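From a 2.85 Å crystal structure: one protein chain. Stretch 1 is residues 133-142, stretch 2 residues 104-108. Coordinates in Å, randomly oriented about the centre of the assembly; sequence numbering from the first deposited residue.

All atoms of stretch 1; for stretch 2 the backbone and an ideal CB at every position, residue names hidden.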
ATOM      1  N   TYR A 133      17.005  -0.352   3.889  1.00 18.91           N
ATOM      2  CA  TYR A 133      16.950  -1.752   4.242  1.00 19.57           C
ATOM      3  C   TYR A 133      17.172  -1.933   5.738  1.00 19.90           C
ATOM      4  O   TYR A 133      17.541  -0.990   6.440  1.00 19.89           O
ATOM      5  CB  TYR A 133      17.974  -2.533   3.436  1.00 19.91           C
ATOM      6  CG  TYR A 133      19.378  -2.552   3.999  1.00 20.58           C
ATOM      7  CD1 TYR A 133      20.145  -1.389   4.067  1.00 20.19           C
ATOM      8  CD2 TYR A 133      19.955  -3.750   4.428  1.00 21.29           C
ATOM      9  CE1 TYR A 133      21.438  -1.412   4.552  1.00 20.51           C
ATOM     10  CE2 TYR A 133      21.252  -3.793   4.917  1.00 21.70           C
ATOM     11  CZ  TYR A 133      21.993  -2.617   4.977  1.00 21.92           C
ATOM     12  OH  TYR A 133      23.286  -2.646   5.469  1.00 21.29           O
ATOM     13  N   ASP A 134      16.930  -3.141   6.220  1.00 20.24           N
ATOM     14  CA  ASP A 134      17.071  -3.431   7.625  1.00 21.04           C
ATOM     15  C   ASP A 134      18.192  -4.450   7.825  1.00 21.74           C
ATOM     16  O   ASP A 134      17.997  -5.677   7.693  1.00 21.37           O
ATOM     17  CB  ASP A 134      15.747  -3.928   8.194  1.00 21.13           C
ATOM     18  CG  ASP A 134      15.781  -4.086   9.691  1.00 21.47           C
ATOM     19  OD1 ASP A 134      16.879  -4.223  10.267  1.00 21.99           O
ATOM     20  OD2 ASP A 134      14.699  -4.075  10.304  1.00 24.10           O
ATOM     21  N   LYS A 135      19.365  -3.909   8.145  1.00 22.57           N
ATOM     22  CA  LYS A 135      20.591  -4.671   8.348  1.00 23.50           C
ATOM     23  C   LYS A 135      20.386  -5.766   9.380  1.00 23.81           C
ATOM     24  O   LYS A 135      20.969  -6.847   9.282  1.00 23.69           O
ATOM     25  CB  LYS A 135      21.699  -3.724   8.811  1.00 23.82           C
ATOM     26  CG  LYS A 135      23.058  -4.346   8.942  1.00 25.07           C
ATOM     27  CD  LYS A 135      24.019  -3.402   9.620  1.00 27.77           C
ATOM     28  CE  LYS A 135      25.451  -3.838   9.350  1.00 29.65           C
ATOM     29  NZ  LYS A 135      26.393  -3.422  10.429  1.00 32.06           N
ATOM     30  N   ASN A 136      19.543  -5.482  10.363  1.00 24.32           N
ATOM     31  CA  ASN A 136      19.347  -6.400  11.471  1.00 24.99           C
ATOM     32  C   ASN A 136      18.387  -7.532  11.172  1.00 25.46           C
ATOM     33  O   ASN A 136      18.300  -8.493  11.944  1.00 25.74           O
ATOM     34  CB  ASN A 136      18.918  -5.647  12.727  1.00 24.90           C
ATOM     35  CG  ASN A 136      20.081  -4.961  13.424  1.00 25.20           C
ATOM     36  OD1 ASN A 136      19.896  -4.347  14.462  1.00 26.41           O
ATOM     37  ND2 ASN A 136      21.283  -5.073  12.864  1.00 24.99           N
ATOM     38  N   SER A 137      17.673  -7.429  10.053  1.00 25.88           N
ATOM     39  CA  SER A 137      16.675  -8.425   9.709  1.00 26.47           C
ATOM     40  C   SER A 137      16.773  -8.744   8.222  1.00 26.71           C
ATOM     41  O   SER A 137      16.039  -8.179   7.389  1.00 27.49           O
ATOM     42  CB  SER A 137      15.283  -7.940  10.105  1.00 26.47           C
ATOM     43  OG  SER A 137      14.763  -7.068   9.126  1.00 27.33           O
ATOM     44  N   LEU A 138      17.708  -9.640   7.903  1.00 26.63           N
ATOM     45  CA  LEU A 138      18.066  -9.939   6.524  1.00 26.57           C
ATOM     46  C   LEU A 138      17.782 -11.404   6.226  1.00 26.99           C
ATOM     47  O   LEU A 138      18.137 -11.926   5.156  1.00 27.16           O
ATOM     48  CB  LEU A 138      19.555  -9.659   6.307  1.00 26.08           C
ATOM     49  CG  LEU A 138      19.998  -8.220   6.099  1.00 24.92           C
ATOM     50  CD1 LEU A 138      21.461  -8.076   6.450  1.00 24.28           C
ATOM     51  CD2 LEU A 138      19.773  -7.848   4.677  1.00 24.29           C
ATOM     52  N   LEU A 139      17.152 -12.063   7.192  1.00 26.93           N
ATOM     53  CA  LEU A 139      16.899 -13.478   7.107  1.00 27.02           C
ATOM     54  C   LEU A 139      15.412 -13.781   7.201  1.00 27.39           C
ATOM     55  O   LEU A 139      15.019 -14.945   7.307  1.00 27.57           O
ATOM     56  CB  LEU A 139      17.643 -14.205   8.219  1.00 26.68           C
ATOM     57  CG  LEU A 139      19.162 -14.229   8.170  1.00 26.00           C
ATOM     58  CD1 LEU A 139      19.665 -14.952   9.416  1.00 23.81           C
ATOM     59  CD2 LEU A 139      19.666 -14.895   6.886  1.00 24.10           C
ATOM     60  N   VAL A 140      14.593 -12.737   7.152  1.00 27.67           N
ATOM     61  CA  VAL A 140      13.153 -12.892   7.306  1.00 28.24           C
ATOM     62  C   VAL A 140      12.582 -13.736   6.162  1.00 28.93           C
ATOM     63  O   VAL A 140      11.758 -14.622   6.378  1.00 29.12           O
ATOM     64  CB  VAL A 140      12.436 -11.536   7.396  1.00 27.88           C
ATOM     65  CG1 VAL A 140      10.975 -11.745   7.728  1.00 27.51           C
ATOM     66  CG2 VAL A 140      13.099 -10.653   8.450  1.00 27.96           C
ATOM     67  N   ASN A 141      13.045 -13.468   4.951  1.00 29.71           N
ATOM     68  CA  ASN A 141      12.649 -14.245   3.807  1.00 30.63           C
ATOM     69  C   ASN A 141      13.022 -15.724   3.942  1.00 31.13           C
ATOM     70  O   ASN A 141      12.212 -16.596   3.636  1.00 31.32           O
ATOM     71  CB  ASN A 141      13.261 -13.651   2.553  1.00 30.84           C
ATOM     72  CG  ASN A 141      12.884 -14.414   1.324  1.00 32.17           C
ATOM     73  OD1 ASN A 141      11.708 -14.518   0.984  1.00 33.66           O
ATOM     74  ND2 ASN A 141      13.882 -14.970   0.647  1.00 34.23           N
ATOM     75  N   THR A 142      14.246 -16.004   4.394  1.00 31.85           N
ATOM     76  CA  THR A 142      14.672 -17.377   4.688  1.00 32.05           C
ATOM     77  C   THR A 142      13.804 -18.000   5.781  1.00 32.52           C
ATOM     78  O   THR A 142      13.443 -19.177   5.692  1.00 33.29           O
ATOM     79  CB  THR A 142      16.168 -17.445   5.064  1.00 31.92           C
ATOM     80  OG1 THR A 142      16.940 -17.497   3.866  1.00 32.06           O
ATOM     81  CG2 THR A 142      16.495 -18.684   5.896  1.00 31.40           C
ATOM     82  N   UNK A 104      14.045  -2.094   0.321  1.00 19.49           N
ATOM     83  CA  UNK A 104      14.144  -3.529   0.115  1.00 20.15           C
ATOM     84  C   UNK A 104      14.565  -4.200   1.406  1.00 20.66           C
ATOM     85  O   UNK A 104      15.722  -4.103   1.784  1.00 21.37           O
ATOM     86  CB  UNK A 104      15.129  -3.855  -1.009  1.00 20.15           C
ATOM     87  N   UNK A 105      13.643  -4.885   2.076  1.00 21.08           N
ATOM     88  CA  UNK A 105      13.963  -5.491   3.367  1.00 21.76           C
ATOM     89  C   UNK A 105      13.809  -7.006   3.436  1.00 22.56           C
ATOM     90  O   UNK A 105      13.047  -7.590   2.675  1.00 22.69           O
ATOM     91  CB  UNK A 105      13.077  -4.862   4.444  1.00 21.76           C
ATOM     92  N   UNK A 106      14.550  -7.631   4.352  1.00 23.52           N
ATOM     93  CA  UNK A 106      14.336  -9.033   4.737  1.00 24.66           C
ATOM     94  C   UNK A 106      15.000 -10.151   3.933  1.00 25.27           C
ATOM     95  O   UNK A 106      14.707 -11.333   4.159  1.00 25.51           O
ATOM     96  CB  UNK A 106      12.829  -9.294   4.706  1.00 24.66           C
ATOM     97  N   UNK A 107      15.892  -9.794   3.011  1.00 25.40           N
ATOM     98  CA  UNK A 107      16.559 -10.785   2.173  1.00 25.98           C
ATOM     99  C   UNK A 107      17.437 -10.158   1.107  1.00 26.56           C
ATOM    100  O   UNK A 107      17.599  -8.940   1.069  1.00 26.67           O
ATOM    101  CB  UNK A 107      15.520 -11.691   1.509  1.00 25.98           C
ATOM    102  N   UNK A 108      18.026 -10.987   0.232  1.00 26.97           N
ATOM    103  CA  UNK A 108      18.902 -10.441  -0.806  1.00 27.21           C
ATOM    104  C   UNK A 108      18.111  -9.651  -1.844  1.00 27.61           C
ATOM    105  O   UNK A 108      16.990 -10.031  -2.197  1.00 27.91           O
ATOM    106  CB  UNK A 108      19.680 -11.567  -1.490  1.00 27.21           C
TER

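At position 104 the CA-to-CB bond runs sideways to stretch 1. The ideal CB lies 5.4 Å from CB of Tyr 133, and the tyrosine ring leads away. The backbone angles, -139/106, are extended and suit most residues. Nothing visible demands a particular side chain, and there is room for a large one. The backbone does the touching: O of 104 lies 3.2 Å from CB of Tyr 133. The deposited residue is Trp 104, with chi1 in t. Its indole turns along its own stretch, where NE1 gives a weak hydrogen bond to O of residue 108, at 3.1 Å.

Position 105 is also extended, at -120/155. Its ideal CB points sideways, 4.6 Å from N of Asp 134 and 5.0 Å from CA of Tyr 133. These neighbours are mostly backbone, so a medium aliphatic side chain, Val, Ile or Leu, could pack there. A polar one is not excluded. The residue is Ile 105. Its CG2 rests 3.6 Å from N and 4.0 Å from CB of Asp 134, and 3.8 Å from CA of Tyr 133.

Position 106 is the centre of the contact. Phi is +86°, which by itself favours glycine, though Asn or Asp can also adopt positive phi. Space argues the same way: the ideal CB would lie 3.5 Å from CB of Val 140, a close approach, and 4.3 Å from O of Ser 137. The residue is Gly 106, and its backbone makes the contacts. Its O accepts a hydrogen bond from N of Asn 141, at 2.8 Å and 165°, near the start of the helix. Its CA makes a CA-H...O contact with O of Ser 137, at 3.3 Å. Water 1 accepts from N of Gly 106 and from N of Asp 134, both at 2.9 Å, and donates to O of Asp 134 at 2.7 Å. It thus links this backbone to the turn from Asp 134 to Ser 137.

At position 107 the backbone is almost fully stretched, at 175/-176, a conformation open to glycine and strained for other residues. An ideal CB would be only 3.2 Å from CB of Asn 141, which is tight. Glycine is the clear expectation, and Gly 107 is deposited. Its CA makes a CA-H...O contact with O of Leu 138, at 3.6 Å.

Position 108 has -69/142, and its ideal CB has nothing of stretch 1 within 5.5 Å. Many residues would suit, proline among them. Pro 108 is deposited, its ring C-gamma endo.

Stretch 2, residues 104-108: WIGGP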
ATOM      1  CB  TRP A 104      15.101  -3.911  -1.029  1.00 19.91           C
ATOM      2  CG  TRP A 104      14.978  -5.374  -1.303  1.00 20.24           C
ATOM      3  CD1 TRP A 104      15.770  -6.366  -0.810  1.00 20.05           C
ATOM      4  CD2 TRP A 104      13.942  -6.026  -2.050  1.00 20.43           C
ATOM      5  NE1 TRP A 104      15.321  -7.591  -1.227  1.00 19.59           N
ATOM      6  CE2 TRP A 104      14.196  -7.416  -1.989  1.00 20.04           C
ATOM      7  CE3 TRP A 104      12.835  -5.570  -2.783  1.00 20.09           C
ATOM      8  CZ2 TRP A 104      13.381  -8.362  -2.633  1.00 19.60           C
ATOM      9  CZ3 TRP A 104      12.021  -6.512  -3.420  1.00 19.85           C
ATOM     10  CH2 TRP A 104      12.305  -7.892  -3.343  1.00 19.76           C
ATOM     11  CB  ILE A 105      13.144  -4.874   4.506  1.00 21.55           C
ATOM     12  CG1 ILE A 105      11.655  -4.837   4.150  1.00 21.15           C
ATOM     13  CG2 ILE A 105      13.659  -3.479   4.816  1.00 22.70           C
ATOM     14  CD1 ILE A 105      10.750  -4.629   5.350  1.00 20.41           C
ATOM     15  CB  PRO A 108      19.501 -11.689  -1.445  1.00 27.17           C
ATOM     16  CG  PRO A 108      18.467 -12.755  -1.210  1.00 27.20           C
ATOM     17  CD  PRO A 108      17.913 -12.455   0.148  1.00 26.83           C
TER
HETATM   18  O   HOH W   1      16.702  -5.924   5.373  1.00 26.33           O
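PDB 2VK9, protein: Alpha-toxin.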